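Local coordinates for protein putative sulfatase yidJ (Bacteroides fragilis, PDB 2QZU) that probably hydrolyses sulfate esters as a metal-dependent arylsulfatase, although its natural substrate is not established, at residues V51-L56 with I283-E288; P74-R80 with S312-I316; Y172-H178 with N229-G234; V251-C255 with F272-R277. The contacts are given in a common frame with arbitrary orientation. Residues are numbered along the deposited sequence.

Contact 1: residues V51-L56 with I283-E288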
loop_
_atom_site.group_PDB
_atom_site.type_symbol
_atom_site.label_atom_id
_atom_site.label_comp_id
_atom_site.label_asym_id
_atom_site.label_seq_id
_atom_site.Cartn_x
_atom_site.Cartn_y
_atom_site.Cartn_z
ATOM N N VAL A 51 -17.886 -15.737 7.421
ATOM C CA VAL A 51 -16.681 -15.337 8.126
ATOM C C VAL A 51 -16.605 -16.159 9.410
ATOM O O VAL A 51 -17.622 -16.406 10.062
ATOM C CB VAL A 51 -16.690 -13.818 8.443
ATOM C CG1 VAL A 51 -17.874 -13.465 9.331
ATOM C CG2 VAL A 51 -15.377 -13.423 9.101
ATOM N N LYS A 52 -15.398 -16.597 9.761
ATOM C CA LYS A 52 -15.196 -17.414 10.949
ATOM C C LYS A 52 -14.791 -16.599 12.166
ATOM O O LYS A 52 -13.733 -15.969 12.175
ATOM C CB LYS A 52 -14.140 -18.484 10.667
ATOM C CG LYS A 52 -14.525 -19.430 9.536
ATOM C CD LYS A 52 -13.442 -20.457 9.275
ATOM C CE LYS A 52 -13.849 -21.405 8.157
ATOM N NZ LYS A 52 -15.094 -22.150 8.494
ATOM N N THR A 53 -15.645 -16.619 13.187
ATOM C CA THR A 53 -15.410 -15.902 14.439
ATOM C C THR A 53 -15.833 -16.813 15.591
ATOM O O THR A 53 -16.763 -16.507 16.334
ATOM C CB THR A 53 -16.241 -14.594 14.507
ATOM O OG1 THR A 53 -17.639 -14.897 14.403
ATOM C CG2 THR A 53 -15.849 -13.656 13.377
ATOM N N PRO A 54 -15.142 -17.948 15.757
ATOM C CA PRO A 54 -15.507 -18.866 16.839
ATOM C C PRO A 54 -15.477 -18.293 18.259
ATOM O O PRO A 54 -16.309 -18.656 19.091
ATOM C CB PRO A 54 -14.530 -20.028 16.649
ATOM C CG PRO A 54 -13.314 -19.358 16.060
ATOM C CD PRO A 54 -13.938 -18.417 15.047
ATOM N N HIS A 55 -14.535 -17.402 18.541
ATOM C CA HIS A 55 -14.440 -16.839 19.886
ATOM C C HIS A 55 -15.536 -15.820 20.181
ATOM O O HIS A 55 -16.064 -15.774 21.293
ATOM C CB HIS A 55 -13.043 -16.251 20.088
ATOM C CG HIS A 55 -11.955 -17.272 19.978
ATOM N ND1 HIS A 55 -11.762 -18.255 20.923
ATOM C CD2 HIS A 55 -11.047 -17.506 19.001
ATOM C CE1 HIS A 55 -10.785 -19.053 20.533
ATOM N NE2 HIS A 55 -10.334 -18.620 19.368
ATOM N N LEU A 56 -15.893 -15.014 19.187
ATOM C CA LEU A 56 -16.961 -14.047 19.378
ATOM C C LEU A 56 -18.295 -14.788 19.435
ATOM O O LEU A 56 -19.213 -14.363 20.136
ATOM C CB LEU A 56 -16.972 -13.020 18.241
ATOM C CG LEU A 56 -15.804 -12.031 18.271
ATOM C CD1 LEU A 56 -15.881 -11.114 17.063
ATOM C CD2 LEU A 56 -15.854 -11.220 19.559
ATOM N N ILE A 283 -10.580 -10.149 10.440
ATOM C CA ILE A 283 -11.602 -10.407 11.439
ATOM C C ILE A 283 -11.337 -11.704 12.192
ATOM O O ILE A 283 -11.428 -11.742 13.416
ATOM C CB ILE A 283 -12.997 -10.438 10.795
ATOM C CG1 ILE A 283 -13.408 -9.010 10.429
ATOM C CG2 ILE A 283 -14.002 -11.081 11.741
ATOM C CD1 ILE A 283 -14.767 -8.889 9.753
ATOM N N THR A 284 -10.998 -12.761 11.464
ATOM C CA THR A 284 -10.717 -14.031 12.113
ATOM C C THR A 284 -9.498 -13.900 13.025
ATOM O O THR A 284 -9.464 -14.479 14.110
ATOM C CB THR A 284 -10.507 -15.139 11.065
ATOM O OG1 THR A 284 -11.745 -15.363 10.379
ATOM C CG2 THR A 284 -10.071 -16.440 11.731
ATOM N N GLY A 285 -8.514 -13.114 12.595
ATOM C CA GLY A 285 -7.328 -12.902 13.408
ATOM C C GLY A 285 -7.690 -12.117 14.659
ATOM O O GLY A 285 -7.227 -12.419 15.758
ATOM N N VAL A 286 -8.521 -11.096 14.490
ATOM C CA VAL A 286 -8.955 -10.292 15.627
ATOM C C VAL A 286 -9.706 -11.214 16.590
ATOM O O VAL A 286 -9.488 -11.175 17.800
ATOM C CB VAL A 286 -9.875 -9.130 15.169
ATOM C CG1 VAL A 286 -10.677 -8.586 16.344
ATOM C CG2 VAL A 286 -9.025 -8.009 14.574
ATOM N N ASP A 287 -10.570 -12.056 16.032
ATOM C CA ASP A 287 -11.366 -12.998 16.812
ATOM C C ASP A 287 -10.495 -13.879 17.705
ATOM O O ASP A 287 -10.780 -14.055 18.890
ATOM C CB ASP A 287 -12.188 -13.882 15.868
ATOM C CG ASP A 287 -13.089 -14.855 16.610
ATOM O OD1 ASP A 287 -14.150 -14.424 17.111
ATOM O OD2 ASP A 287 -12.731 -16.049 16.691
ATOM N N GLU A 288 -9.425 -14.425 17.138
ATOM C CA GLU A 288 -8.535 -15.292 17.899
ATOM C C GLU A 288 -7.902 -14.560 19.076
ATOM O O GLU A 288 -7.757 -15.121 20.163
ATOM C CB GLU A 288 -7.447 -15.870 16.987
ATOM C CG GLU A 288 -6.447 -16.754 17.718
ATOM C CD GLU A 288 -5.625 -17.612 16.776
ATOM O OE1 GLU A 288 -6.197 -18.537 16.164
ATOM O OE2 GLU A 288 -4.410 -17.360 16.646
#

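Contact 2: residues P74-R80 with S312-I316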
loop_
_atom_site.group_PDB
_atom_site.type_symbol
_atom_site.label_atom_id
_atom_site.label_comp_id
_atom_site.label_asym_id
_atom_site.label_seq_id
_atom_site.Cartn_x
_atom_site.Cartn_y
_atom_site.Cartn_z
ATOM N N PRO A 74 -20.527 7.377 11.716
ATOM C CA PRO A 74 -19.571 6.335 11.331
ATOM C C PRO A 74 -18.217 6.769 10.770
ATOM O O PRO A 74 -17.910 6.533 9.604
ATOM C CB PRO A 74 -20.382 5.483 10.358
ATOM C CG PRO A 74 -21.212 6.506 9.657
ATOM C CD PRO A 74 -21.675 7.407 10.790
ATOM N N VAL A 75 -17.424 7.406 11.629
ATOM C CA VAL A 75 -16.082 7.888 11.320
ATOM C C VAL A 75 -15.286 7.717 12.617
ATOM O O VAL A 75 -15.826 7.918 13.709
ATOM C CB VAL A 75 -16.092 9.372 10.912
ATOM C CG1 VAL A 75 -14.675 9.838 10.615
ATOM C CG2 VAL A 75 -16.975 9.560 9.691
ATOM N N SER A 76 -14.010 7.362 12.498
ATOM C CA SER A 76 -13.173 7.103 13.671
ATOM C C SER A 76 -13.202 8.088 14.848
ATOM O O SER A 76 -13.801 7.801 15.885
ATOM C CB SER A 76 -11.723 6.872 13.236
ATOM O OG SER A 76 -10.915 6.537 14.358
ATOM N N SER A 77 -12.554 9.238 14.709
ATOM C CA SER A 77 -12.521 10.189 15.814
ATOM C C SER A 77 -13.894 10.617 16.323
ATOM O O SER A 77 -14.140 10.597 17.532
ATOM C CB SER A 77 -11.693 11.417 15.434
ATOM O OG SER A 77 -10.389 11.021 15.059
ATOM N N PRO A 78 -14.803 11.011 15.413
ATOM C CA PRO A 78 -16.136 11.430 15.856
ATOM C C PRO A 78 -16.833 10.360 16.690
ATOM O O PRO A 78 -17.407 10.658 17.741
ATOM C CB PRO A 78 -16.863 11.712 14.541
ATOM C CG PRO A 78 -15.755 12.214 13.656
ATOM C CD PRO A 78 -14.636 11.230 13.964
ATOM N N ALA A 79 -16.780 9.113 16.225
ATOM C CA ALA A 79 -17.424 8.026 16.953
ATOM C C ALA A 79 -16.786 7.839 18.329
ATOM O O ALA A 79 -17.486 7.710 19.327
ATOM C CB ALA A 79 -17.348 6.724 16.150
ATOM N N ARG A 80 -15.457 7.825 18.378
ATOM C CA ARG A 80 -14.745 7.655 19.642
ATOM C C ARG A 80 -15.009 8.834 20.573
ATOM O O ARG A 80 -15.097 8.667 21.791
ATOM C CB ARG A 80 -13.242 7.500 19.376
ATOM C CG ARG A 80 -12.922 6.247 18.558
ATOM C CD ARG A 80 -11.550 6.301 17.905
ATOM N NE ARG A 80 -11.308 5.115 17.089
ATOM C CZ ARG A 80 -11.001 3.915 17.575
ATOM N NH1 ARG A 80 -10.889 3.728 18.884
ATOM N NH2 ARG A 80 -10.817 2.898 16.749
ATOM N N SER A 312 -17.492 -1.853 17.731
ATOM C CA SER A 312 -16.662 -1.170 16.742
ATOM C C SER A 312 -17.146 0.260 16.560
ATOM O O SER A 312 -18.296 0.573 16.865
ATOM C CB SER A 312 -16.722 -1.914 15.403
ATOM O OG SER A 312 -15.863 -1.323 14.439
ATOM N N ASP A 313 -16.267 1.127 16.066
ATOM C CA ASP A 313 -16.630 2.523 15.863
ATOM C C ASP A 313 -17.462 2.743 14.604
ATOM O O ASP A 313 -18.194 3.727 14.510
ATOM C CB ASP A 313 -15.372 3.410 15.855
ATOM C CG ASP A 313 -14.325 2.971 14.835
ATOM O OD1 ASP A 313 -14.380 1.831 14.333
ATOM O OD2 ASP A 313 -13.417 3.781 14.547
ATOM N N HIS A 314 -17.351 1.828 13.647
ATOM C CA HIS A 314 -18.106 1.912 12.397
ATOM C C HIS A 314 -17.819 0.740 11.467
ATOM O O HIS A 314 -16.875 -0.024 11.685
ATOM C CB HIS A 314 -17.797 3.222 11.657
ATOM C CG HIS A 314 -16.356 3.394 11.296
ATOM N ND1 HIS A 314 -15.745 2.682 10.285
ATOM C CD2 HIS A 314 -15.397 4.196 11.820
ATOM C CE1 HIS A 314 -14.473 3.037 10.204
ATOM N NE2 HIS A 314 -14.238 3.956 11.126
ATOM N N GLY A 315 -18.658 0.604 10.442
ATOM C CA GLY A 315 -18.488 -0.453 9.463
ATOM C C GLY A 315 -17.696 0.055 8.268
ATOM O O GLY A 315 -16.816 0.904 8.420
ATOM N N ILE A 316 -18.015 -0.450 7.079
ATOM C CA ILE A 316 -17.307 -0.047 5.866
ATOM C C ILE A 316 -18.122 -0.444 4.628
ATOM O O ILE A 316 -18.774 -1.493 4.618
ATOM C CB ILE A 316 -15.898 -0.726 5.812
ATOM C CG1 ILE A 316 -15.065 -0.139 4.677
ATOM C CG2 ILE A 316 -16.039 -2.236 5.642
ATOM C CD1 ILE A 316 -14.617 1.270 4.934
#

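Contact 3: residues Y172-H178 with N229-G234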
loop_
_atom_site.group_PDB
_atom_site.type_symbol
_atom_site.label_atom_id
_atom_site.label_comp_id
_atom_site.label_asym_id
_atom_site.label_seq_id
_atom_site.Cartn_x
_atom_site.Cartn_y
_atom_site.Cartn_z
ATOM N N TYR A 172 -1.567 4.706 20.920
ATOM C CA TYR A 172 -1.117 5.624 19.883
ATOM C C TYR A 172 -2.318 6.411 19.348
ATOM O O TYR A 172 -3.459 6.154 19.744
ATOM C CB TYR A 172 -0.442 4.847 18.748
ATOM C CG TYR A 172 -1.321 3.797 18.105
ATOM C CD1 TYR A 172 -1.489 2.537 18.687
ATOM C CD2 TYR A 172 -1.999 4.068 16.915
ATOM C CE1 TYR A 172 -2.313 1.573 18.094
ATOM C CE2 TYR A 172 -2.818 3.116 16.316
ATOM C CZ TYR A 172 -2.971 1.872 16.910
ATOM O OH TYR A 172 -3.774 0.927 16.313
ATOM N N GLY A 173 -2.058 7.384 18.473
ATOM C CA GLY A 173 -3.133 8.177 17.892
ATOM C C GLY A 173 -3.802 7.327 16.831
ATOM O O GLY A 173 -4.906 6.824 17.026
ATOM N N THR A 174 -3.136 7.191 15.688
ATOM C CA THR A 174 -3.610 6.327 14.614
ATOM C C THR A 174 -2.378 5.938 13.808
ATOM O O THR A 174 -1.421 6.707 13.713
ATOM C CB THR A 174 -4.709 6.987 13.732
ATOM O OG1 THR A 174 -5.353 5.966 12.953
ATOM C CG2 THR A 174 -4.129 8.046 12.813
ATOM N N TYR A 175 -2.390 4.725 13.262
ATOM C CA TYR A 175 -1.254 4.175 12.516
ATOM C C TYR A 175 -1.790 2.863 11.956
ATOM O O TYR A 175 -2.301 2.034 12.717
ATOM C CB TYR A 175 -0.111 3.911 13.495
ATOM C CG TYR A 175 1.125 3.272 12.913
ATOM C CD1 TYR A 175 2.194 4.048 12.457
ATOM C CD2 TYR A 175 1.255 1.885 12.877
ATOM C CE1 TYR A 175 3.366 3.448 11.987
ATOM C CE2 TYR A 175 2.409 1.284 12.409
ATOM C CZ TYR A 175 3.460 2.064 11.972
ATOM O OH TYR A 175 4.617 1.448 11.554
ATOM N N ASP A 176 -1.631 2.647 10.651
ATOM C CA ASP A 176 -2.221 1.470 10.027
ATOM C C ASP A 176 -1.360 0.364 9.438
ATOM O O ASP A 176 -1.881 -0.499 8.731
ATOM C CB ASP A 176 -3.234 1.933 8.975
ATOM C CG ASP A 176 -4.172 3.008 9.506
ATOM O OD1 ASP A 176 -4.524 2.945 10.699
ATOM O OD2 ASP A 176 -4.564 3.912 8.738
ATOM N N TYR A 177 -0.057 0.379 9.712
ATOM C CA TYR A 177 0.807 -0.689 9.218
ATOM C C TYR A 177 0.794 -1.724 10.350
ATOM O O TYR A 177 1.676 -1.742 11.207
ATOM C CB TYR A 177 2.226 -0.169 8.974
ATOM C CG TYR A 177 3.128 -1.206 8.352
ATOM C CD1 TYR A 177 2.982 -1.570 7.011
ATOM C CD2 TYR A 177 4.082 -1.871 9.118
ATOM C CE1 TYR A 177 3.763 -2.579 6.451
ATOM C CE2 TYR A 177 4.869 -2.879 8.571
ATOM C CZ TYR A 177 4.702 -3.230 7.239
ATOM O OH TYR A 177 5.464 -4.245 6.708
ATOM N N HIS A 178 -0.232 -2.574 10.337
ATOM C CA HIS A 178 -0.455 -3.588 11.373
ATOM C C HIS A 178 0.676 -4.560 11.690
ATOM O O HIS A 178 0.756 -5.068 12.814
ATOM C CB HIS A 178 -1.699 -4.404 11.026
ATOM C CG HIS A 178 -2.899 -3.570 10.712
ATOM N ND1 HIS A 178 -3.753 -3.861 9.667
ATOM C CD2 HIS A 178 -3.400 -2.464 11.310
ATOM C CE1 HIS A 178 -4.725 -2.969 9.636
ATOM N NE2 HIS A 178 -4.537 -2.110 10.622
ATOM N N ASN A 229 -6.816 -2.209 15.785
ATOM C CA ASN A 229 -6.927 -1.525 14.501
ATOM C C ASN A 229 -7.586 -2.388 13.419
ATOM O O ASN A 229 -8.578 -1.974 12.818
ATOM C CB ASN A 229 -5.550 -1.028 14.050
ATOM C CG ASN A 229 -5.640 0.214 13.181
ATOM O OD1 ASN A 229 -6.477 0.293 12.287
ATOM N ND2 ASN A 229 -4.776 1.189 13.442
ATOM N N PRO A 230 -7.043 -3.589 13.140
ATOM C CA PRO A 230 -7.705 -4.399 12.108
ATOM C C PRO A 230 -9.136 -4.643 12.603
ATOM O O PRO A 230 -9.370 -4.663 13.807
ATOM C CB PRO A 230 -6.888 -5.690 12.101
ATOM C CG PRO A 230 -5.519 -5.246 12.565
ATOM C CD PRO A 230 -5.845 -4.267 13.671
ATOM N N PRO A 231 -10.099 -4.873 11.693
ATOM C CA PRO A 231 -10.011 -4.961 10.235
ATOM C C PRO A 231 -9.948 -3.650 9.447
ATOM O O PRO A 231 -10.354 -3.610 8.287
ATOM C CB PRO A 231 -11.238 -5.789 9.876
ATOM C CG PRO A 231 -12.245 -5.294 10.858
ATOM C CD PRO A 231 -11.462 -5.213 12.150
ATOM N N HIS A 232 -9.454 -2.585 10.069
ATOM C CA HIS A 232 -9.309 -1.306 9.376
ATOM C C HIS A 232 -8.228 -1.514 8.314
ATOM O O HIS A 232 -7.405 -2.421 8.439
ATOM C CB HIS A 232 -8.906 -0.214 10.370
ATOM C CG HIS A 232 -8.680 1.129 9.746
ATOM N ND1 HIS A 232 -7.457 1.520 9.245
ATOM C CD2 HIS A 232 -9.511 2.183 9.574
ATOM C CE1 HIS A 232 -7.545 2.759 8.795
ATOM N NE2 HIS A 232 -8.781 3.185 8.982
ATOM N N THR A 233 -8.221 -0.672 7.285
ATOM C CA THR A 233 -7.275 -0.829 6.190
ATOM C C THR A 233 -5.857 -1.169 6.491
ATOM O O THR A 233 -5.285 -0.813 7.529
ATOM C CB THR A 233 -7.255 0.353 5.229
ATOM O OG1 THR A 233 -7.261 1.573 5.970
ATOM C CG2 THR A 233 -8.443 0.268 4.274
ATOM N N GLY A 234 -5.297 -1.797 5.469
ATOM C CA GLY A 234 -3.983 -2.355 5.508
ATOM C C GLY A 234 -4.615 -3.722 5.642
ATOM O O GLY A 234 -4.232 -4.514 6.492
HETATM O O HOH W 1 -6.937 3.078 11.896
HETATM O O HOH W 2 -5.135 3.093 6.162
#

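Contact 4: residues V251-C255 with F272-R277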
loop_
_atom_site.group_PDB
_atom_site.type_symbol
_atom_site.label_atom_id
_atom_site.label_comp_id
_atom_site.label_asym_id
_atom_site.label_seq_id
_atom_site.Cartn_x
_atom_site.Cartn_y
_atom_site.Cartn_z
ATOM N N VAL A 251 -15.770 -15.778 -3.617
ATOM C CA VAL A 251 -16.126 -14.364 -3.552
ATOM C C VAL A 251 -17.362 -13.988 -4.371
ATOM O O VAL A 251 -18.219 -13.234 -3.905
ATOM C CB VAL A 251 -14.930 -13.487 -3.992
ATOM C CG1 VAL A 251 -15.302 -12.022 -3.925
ATOM C CG2 VAL A 251 -13.734 -13.764 -3.093
ATOM N N GLU A 252 -17.470 -14.518 -5.583
ATOM C CA GLU A 252 -18.615 -14.197 -6.426
ATOM C C GLU A 252 -19.926 -14.598 -5.747
ATOM O O GLU A 252 -20.936 -13.902 -5.857
ATOM C CB GLU A 252 -18.479 -14.893 -7.781
ATOM C CG GLU A 252 -19.307 -14.253 -8.883
ATOM C CD GLU A 252 -19.029 -12.765 -9.042
ATOM O OE1 GLU A 252 -17.846 -12.378 -9.157
ATOM O OE2 GLU A 252 -19.998 -11.978 -9.062
ATOM N N ALA A 253 -19.899 -15.713 -5.025
ATOM C CA ALA A 253 -21.084 -16.194 -4.326
ATOM C C ALA A 253 -21.541 -15.192 -3.266
ATOM O O ALA A 253 -22.730 -15.086 -2.967
ATOM C CB ALA A 253 -20.791 -17.541 -3.675
ATOM N N LEU A 254 -20.586 -14.458 -2.704
ATOM C CA LEU A 254 -20.880 -13.468 -1.672
ATOM C C LEU A 254 -21.731 -12.316 -2.192
ATOM O O LEU A 254 -22.492 -11.711 -1.437
ATOM C CB LEU A 254 -19.574 -12.899 -1.104
ATOM C CG LEU A 254 -18.627 -13.863 -0.386
ATOM C CD1 LEU A 254 -17.324 -13.155 -0.065
ATOM C CD2 LEU A 254 -19.288 -14.375 0.882
ATOM N N CYS A 255 -21.604 -12.021 -3.481
ATOM C CA CYS A 255 -22.337 -10.919 -4.096
ATOM C C CYS A 255 -23.762 -11.285 -4.500
ATOM O O CYS A 255 -24.520 -10.436 -4.970
ATOM C CB CYS A 255 -21.566 -10.412 -5.316
ATOM S SG CYS A 255 -19.847 -9.956 -4.970
ATOM N N PHE A 272 -14.520 -4.411 -4.040
ATOM C CA PHE A 272 -15.135 -5.271 -3.038
ATOM C C PHE A 272 -14.569 -6.680 -3.138
ATOM O O PHE A 272 -14.108 -7.254 -2.150
ATOM C CB PHE A 272 -16.653 -5.333 -3.227
ATOM C CG PHE A 272 -17.340 -6.247 -2.256
ATOM C CD1 PHE A 272 -17.661 -5.810 -0.974
ATOM C CD2 PHE A 272 -17.629 -7.564 -2.607
ATOM C CE1 PHE A 272 -18.256 -6.672 -0.053
ATOM C CE2 PHE A 272 -18.222 -8.434 -1.695
ATOM C CZ PHE A 272 -18.537 -7.987 -0.417
ATOM N N ARG A 273 -14.604 -7.228 -4.348
ATOM C CA ARG A 273 -14.123 -8.578 -4.615
ATOM C C ARG A 273 -12.634 -8.798 -4.324
ATOM O O ARG A 273 -12.233 -9.882 -3.907
ATOM C CB ARG A 273 -14.420 -8.939 -6.073
ATOM C CG ARG A 273 -15.906 -8.987 -6.411
ATOM C CD ARG A 273 -16.125 -9.192 -7.904
ATOM N NE ARG A 273 -17.522 -9.454 -8.245
ATOM C CZ ARG A 273 -18.500 -8.553 -8.194
ATOM N NH1 ARG A 273 -18.249 -7.307 -7.812
ATOM N NH2 ARG A 273 -19.735 -8.898 -8.530
ATOM N N ASN A 274 -11.825 -7.768 -4.545
ATOM C CA ASN A 274 -10.382 -7.852 -4.337
ATOM C C ASN A 274 -9.949 -7.731 -2.875
ATOM O O ASN A 274 -8.810 -8.053 -2.544
ATOM C CB ASN A 274 -9.685 -6.755 -5.151
ATOM C CG ASN A 274 -8.189 -6.969 -5.269
ATOM O OD1 ASN A 274 -7.419 -6.010 -5.313
ATOM N ND2 ASN A 274 -7.772 -8.228 -5.337
ATOM N N ASN A 275 -10.848 -7.278 -2.004
ATOM C CA ASN A 275 -10.499 -7.087 -0.597
ATOM C C ASN A 275 -11.302 -7.855 0.452
ATOM O O ASN A 275 -10.909 -7.890 1.619
ATOM C CB ASN A 275 -10.567 -5.594 -0.258
ATOM C CG ASN A 275 -9.498 -4.789 -0.964
ATOM O OD1 ASN A 275 -8.324 -4.829 -0.585
ATOM N ND2 ASN A 275 -9.891 -4.061 -2.002
ATOM N N ILE A 276 -12.412 -8.470 0.057
ATOM C CA ILE A 276 -13.232 -9.189 1.026
ATOM C C ILE A 276 -12.514 -10.345 1.729
ATOM O O ILE A 276 -12.724 -10.567 2.925
ATOM C CB ILE A 276 -14.559 -9.690 0.381
ATOM C CG1 ILE A 276 -15.515 -10.185 1.472
ATOM C CG2 ILE A 276 -14.278 -10.786 -0.631
ATOM C CD1 ILE A 276 -15.952 -9.109 2.452
ATOM N N ARG A 277 -11.660 -11.071 1.009
ATOM C CA ARG A 277 -10.931 -12.187 1.615
ATOM C C ARG A 277 -10.027 -11.736 2.754
ATOM O O ARG A 277 -10.026 -12.338 3.832
ATOM C CB ARG A 277 -10.071 -12.917 0.575
ATOM C CG ARG A 277 -10.839 -13.875 -0.313
ATOM C CD ARG A 277 -9.898 -14.746 -1.142
ATOM N NE ARG A 277 -10.642 -15.641 -2.024
ATOM C CZ ARG A 277 -10.083 -16.525 -2.842
ATOM N NH1 ARG A 277 -8.764 -16.642 -2.898
ATOM N NH2 ARG A 277 -10.848 -17.292 -3.609
#

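Contact 1: residues V51-L56 with I283-E288
D287 does most of the polar work here. In its t rotamer, the carboxylate reaches the first turn of helix 54-61 and accepts hydrogen bonds from two backbone amides: H55 N bonds OD2 of D287 at 2.9 Å, and L56 N bonds OD1 of D287 at 2.8 Å. T53 sits at the N-cap position of that helix but makes no capping bond; its OG1 pairs with G44 N and D57 OD1 instead. The acceptor for these early amides comes from the long helix 267-299 of the sulfatase alpha/beta fold, far along the chain. One turn earlier on that helix, T284 OG1 donates to K52 O at 2.7 Å; Y246 also bonds T284 OG1, and its hydroxyl meets K52 N as well. Apolar filling lies beside this, with I283 CG2 3.8 Å from V51 CG2 and 3.6 Å from T53 CG2. At the other end the H55 ring lies with one face over E288 O and its CD2 3.5 Å from E288 CA, while the E288 carboxylate turns elsewhere, to Y242.

Contact 2: residues P74-R80 with S312-I316
This is the heart of the sulfatase fold: the S-x-P-x-R signature, S76 to R80, opens helix 76-85 and faces the D-H-G loop that follows strand 306-311. S76 is the predicted site of conversion to 3-oxoalanine, but it is plain serine in this model. D313 has the most surface buried. Its OD2 lies 3.5 Å from R80 NH2 in a salt bridge, and 3.4 Å from S76 CA; R80 has a second acidic partner in D36, and Q37 N bonds OD1 of D313. The backbone of D313 closes on the helix too, its O resting 3.5 Å from A79 CB. The cluster of D313, D36 and R80 is consistent with the metal-dependent centre of sulfatases. H314, next in buried area, lays its side chain along the chain entering the helix, with CD2 3.5 Å from S76 N and 3.6 Å from V75 C. P74, third, meets it carbon to carbon, CB to CB of H314 at 3.7 Å. No hydrogen bond joins the two segments. Polar ends are met within each segment or by outside partners: R80 NE donates to S76 OG at 3.1 Å, S76 OG also bonds H134, and H314 ND1 donates to G315 O at 2.8 Å.

Contact 3: residues Y172-H178 with N229-G234
N229 takes a t rotamer that carries its amide into the loop after strand 168-172. There ND2 donates to Y172 OH at 3.1 Å and to D176 OD1 at 3.3 Å. The p rotamer of Y172 turns its ring toward N229, so ND2 arrives at the ring edge. D176, in an m rotamer, divides its carboxylate: OD1 meets N229 and also accepts from water 1 (2.7 Å), which bridges to N229 OD1 (2.8 Å), while OD2 accepts from water 2 (2.8 Å), itself 2.6 Å from T233 OG1. The m rotamer of H178 places one ring face against P230, whose CG stands 3.5 Å from the ring centroid and 6° off the normal, a clear CH-pi contact; H178 ND1 adds a weak bond to G234 O at 3.3 Å. G234 has phi 104°, and a CB there would collide with D176 O. A cis peptide before P231 bends the chain, and H232, chi1 t, brings CE1 to 3.2 Å from D176 OD2, with E23 of the second subunit weakly bonded to its NE2. Both loops leave the ends of parallel strands of the central sheet, where the alkaline phosphatase superfamily typically builds its active site.

Contact 4: residues V251-C255 with F272-R277
V251 is the apolar centre. Its CB points toward helix 267-299, and CG1 settles 3.7 Å from both R273 CA and I276 CG2. One turn on, L254 adds CD1 at 3.8 Å from I276 CG1, so the isoleucine receives two side chains from the short, weakly bonded helix 251-254. At the end of that helix C255 continues the patch: SG stands 4.0 Å from F272 CE2 and 5.0 Å from the ring centroid, an oblique sulfur-aromatic contact. On the long helix, F272 and I276 are buried, and both also touch M318.

C255 marks the change to polar character, because its sulfur also lies over one face of the R273 guanidinium, 3.7 Å from NH2. At the edge of that same guanidinium E252 closes a bidentate salt bridge, NE of R273 donating to OE1 of E252 at 3.1 Å and NH2 of R273 to OE2 of E252 at 3.1 Å. E252 starts away from the long helix and folds back through its chi2 and chi3. The remaining nitrogen of R273, NH1, bonds G269 O and P262 O. Further round, R277 passes V251 CG2 with NE at 3.8 Å and hydrogen-bonds L249 O. The chemistry implies a short turn that docks on helix 267-299 through V251, L254 and C255, its apolar patch flanked by the salt bridge between exposed E252 and partly exposed R273.

Contact 2 holds the probable active site, since it carries the sulfatase signature with the serine predicted to become 3-oxoalanine; its centre lies about 5 Å from the centre of the chain. Contact 3 is its neighbour: centres about 13 Å apart, nearest atoms about 5 Å, with H232 packing on D36, the acid that also pairs with R80. Contact 3 in turn touches contact 1 through helix 267-299, V286 CG2 lying 3.4 Å from P230 O and I283 CG1 3.9 Å from P231 CG. Contact 4 uses an earlier part of that helix, its centre about 18 Å from that of contact 1; from contact 2 it is separated by about 23 Å between centres and about 7 Å between nearest atoms.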